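Local coordinates for protein transcription elongation factor SPT6 (Candida glabrata, PDB 3PJP) that binds the phosphorylated C-terminal repeat domain of RNA polymerase II through this tandem SH2 domain and, in the whole protein, probably acts as a histone H3-H4 chaperone during transcription elongation, at residues F121-S126 with S157-W162. Sequence-based numbering, arbitrary orientation.
Sequences FIEDYS and SKLYIW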
loop_
_atom_site.group_PDB
_atom_site.type_symbol
_atom_site.label_atom_id
_atom_site.label_comp_id
_atom_site.label_asym_id
_atom_site.label_seq_id
_atom_site.Cartn_x
_atom_site.Cartn_y
_atom_site.Cartn_z
ATOM N N PHE A 121 -8.208 2.498 -21.663
ATOM C CA PHE A 121 -9.626 2.419 -21.336
ATOM C C PHE A 121 -10.212 3.818 -21.169
ATOM O O PHE A 121 -11.330 4.098 -21.607
ATOM C CB PHE A 121 -9.878 1.588 -20.084
ATOM C CG PHE A 121 -11.331 1.333 -19.827
ATOM C CD1 PHE A 121 -11.931 0.169 -20.273
ATOM C CD2 PHE A 121 -12.105 2.268 -19.160
ATOM C CE1 PHE A 121 -13.275 -0.062 -20.047
ATOM C CE2 PHE A 121 -13.450 2.043 -18.932
ATOM C CZ PHE A 121 -14.035 0.877 -19.373
ATOM N N ILE A 122 -9.443 4.698 -20.543
ATOM C CA ILE A 122 -9.882 6.068 -20.307
ATOM C C ILE A 122 -9.902 6.912 -21.583
ATOM O O ILE A 122 -10.849 7.664 -21.809
ATOM C CB ILE A 122 -9.033 6.737 -19.213
ATOM C CG1 ILE A 122 -9.375 6.118 -17.859
ATOM C CG2 ILE A 122 -9.268 8.247 -19.191
ATOM C CD1 ILE A 122 -8.450 6.528 -16.750
ATOM N N GLU A 123 -8.869 6.792 -22.415
ATOM C CA GLU A 123 -8.862 7.462 -23.715
ATOM C C GLU A 123 -10.095 7.060 -24.526
ATOM O O GLU A 123 -10.845 7.912 -25.000
ATOM C CB GLU A 123 -7.594 7.120 -24.501
ATOM C CG GLU A 123 -6.307 7.720 -23.942
ATOM C CD GLU A 123 -5.075 7.229 -24.685
ATOM O OE1 GLU A 123 -3.954 7.679 -24.364
ATOM O OE2 GLU A 123 -5.232 6.387 -25.595
ATOM N N ASP A 124 -10.299 5.756 -24.682
ATOM C CA ASP A 124 -11.454 5.261 -25.424
ATOM C C ASP A 124 -12.765 5.776 -24.830
ATOM O O ASP A 124 -13.629 6.263 -25.556
ATOM C CB ASP A 124 -11.460 3.732 -25.472
ATOM C CG ASP A 124 -10.317 3.170 -26.289
ATOM O OD1 ASP A 124 -9.651 3.948 -27.006
ATOM O OD2 ASP A 124 -10.084 1.944 -26.222
ATOM N N TYR A 125 -12.907 5.673 -23.511
ATOM C CA TYR A 125 -14.122 6.133 -22.845
ATOM C C TYR A 125 -14.372 7.623 -23.062
ATOM O O TYR A 125 -15.511 8.048 -23.268
ATOM C CB TYR A 125 -14.083 5.834 -21.348
ATOM C CG TYR A 125 -15.268 6.406 -20.606
ATOM C CD1 TYR A 125 -15.235 7.697 -20.091
ATOM C CD2 TYR A 125 -16.425 5.661 -20.429
ATOM C CE1 TYR A 125 -16.321 8.226 -19.416
ATOM C CE2 TYR A 125 -17.512 6.177 -19.752
ATOM C CZ TYR A 125 -17.456 7.460 -19.248
ATOM O OH TYR A 125 -18.540 7.976 -18.577
ATOM N N SER A 126 -13.310 8.416 -22.997
ATOM C CA SER A 126 -13.425 9.849 -23.243
ATOM C C SER A 126 -13.890 10.116 -24.673
ATOM O O SER A 126 -14.626 11.067 -24.926
ATOM C CB SER A 126 -12.092 10.547 -22.985
ATOM O OG SER A 126 -12.212 11.946 -23.162
ATOM N N SER A 157 -9.367 18.135 -22.322
ATOM C CA SER A 157 -8.362 18.177 -21.267
ATOM C C SER A 157 -7.434 16.970 -21.318
ATOM O O SER A 157 -7.762 15.939 -21.904
ATOM C CB SER A 157 -9.031 18.248 -19.894
ATOM O OG SER A 157 -9.827 19.416 -19.774
ATOM N N LYS A 158 -6.272 17.107 -20.693
ATOM C CA LYS A 158 -5.287 16.041 -20.665
ATOM C C LYS A 158 -5.692 14.900 -19.730
ATOM O O LYS A 158 -6.439 15.102 -18.773
ATOM C CB LYS A 158 -3.921 16.593 -20.245
ATOM C CG LYS A 158 -3.202 17.375 -21.335
ATOM C CD LYS A 158 -1.781 17.726 -20.921
ATOM C CE LYS A 158 -1.030 18.382 -22.076
ATOM N NZ LYS A 158 0.358 18.778 -21.706
ATOM N N LEU A 159 -5.200 13.705 -20.034
ATOM C CA LEU A 159 -5.207 12.596 -19.080
ATOM C C LEU A 159 -4.045 12.791 -18.112
ATOM O O LEU A 159 -2.937 13.138 -18.522
ATOM C CB LEU A 159 -5.083 11.259 -19.809
ATOM C CG LEU A 159 -4.977 9.988 -18.955
ATOM C CD1 LEU A 159 -5.611 8.803 -19.667
ATOM C CD2 LEU A 159 -3.529 9.685 -18.578
ATOM N N TYR A 160 -4.303 12.577 -16.825
ATOM C CA TYR A 160 -3.273 12.711 -15.806
ATOM C C TYR A 160 -3.161 11.443 -14.985
ATOM O O TYR A 160 -4.110 10.669 -14.882
ATOM C CB TYR A 160 -3.584 13.862 -14.861
ATOM C CG TYR A 160 -3.566 15.225 -15.523
ATOM C CD1 TYR A 160 -2.369 15.903 -15.725
ATOM C CD2 TYR A 160 -4.747 15.834 -15.925
ATOM C CE1 TYR A 160 -2.351 17.160 -16.322
ATOM C CE2 TYR A 160 -4.744 17.092 -16.517
ATOM C CZ TYR A 160 -3.539 17.743 -16.714
ATOM O OH TYR A 160 -3.528 18.987 -17.305
ATOM N N ILE A 161 -1.991 11.250 -14.398
ATOM C CA ILE A 161 -1.758 10.121 -13.523
ATOM C C ILE A 161 -1.244 10.643 -12.209
ATOM O O ILE A 161 -0.162 11.235 -12.137
ATOM C CB ILE A 161 -0.749 9.108 -14.130
ATOM C CG1 ILE A 161 -1.302 8.537 -15.439
ATOM C CG2 ILE A 161 -0.447 7.987 -13.131
ATOM C CD1 ILE A 161 -0.418 7.501 -16.088
ATOM N N TRP A 162 -2.034 10.434 -11.158
ATOM C CA TRP A 162 -1.591 10.715 -9.801
ATOM C C TRP A 162 -1.264 9.407 -9.083
ATOM O O TRP A 162 -1.518 8.320 -9.604
ATOM C CB TRP A 162 -2.649 11.501 -9.035
ATOM C CG TRP A 162 -2.752 12.936 -9.477
ATOM C CD1 TRP A 162 -2.029 13.552 -10.473
ATOM C CD2 TRP A 162 -3.657 13.923 -8.972
ATOM N NE1 TRP A 162 -2.426 14.859 -10.593
ATOM C CE2 TRP A 162 -3.418 15.114 -9.682
ATOM C CE3 TRP A 162 -4.634 13.919 -7.969
ATOM C CZ2 TRP A 162 -4.134 16.295 -9.428
ATOM C CZ3 TRP A 162 -5.339 15.083 -7.714
ATOM C CH2 TRP A 162 -5.085 16.260 -8.440
#
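With CG2 of Ile122 anti to the backbone N and CG1 beside it (chi1 -71°), and CG of Leu159 likewise anti to its own N (chi1 176°), a methyl from each side chain is brought to the helix-sheet boundary. CD1 of Leu159 meets CG2 of Ile122 at 3.7 Å and lies 4.0 Å from Ile122 CB, so one leucine methyl rests against the branch point of the isoleucine as well as its short arm. The two side chains cross at about a right angle, and the touch is purely apolar, with no hydrogen bond joining the segments. Glu123 borders it more loosely: its CG stands 4.5 Å from Leu159 CD1; the contact is made by the methylene, and the carboxylate beyond it lies farther from the leucine. In the fold, this is a helix laid on one face of the central sheet of an SH2 domain, here the second of the tandem pair: helix 115-128 packs over strands 134-139, 146-152 and 159-166. Ile122, buried, also reaches Val134, Tyr136 and Ile150 on the neighbouring strands. Leu159, partly exposed, leans on Ile150 too and touches Val119, one helical turn before Glu123.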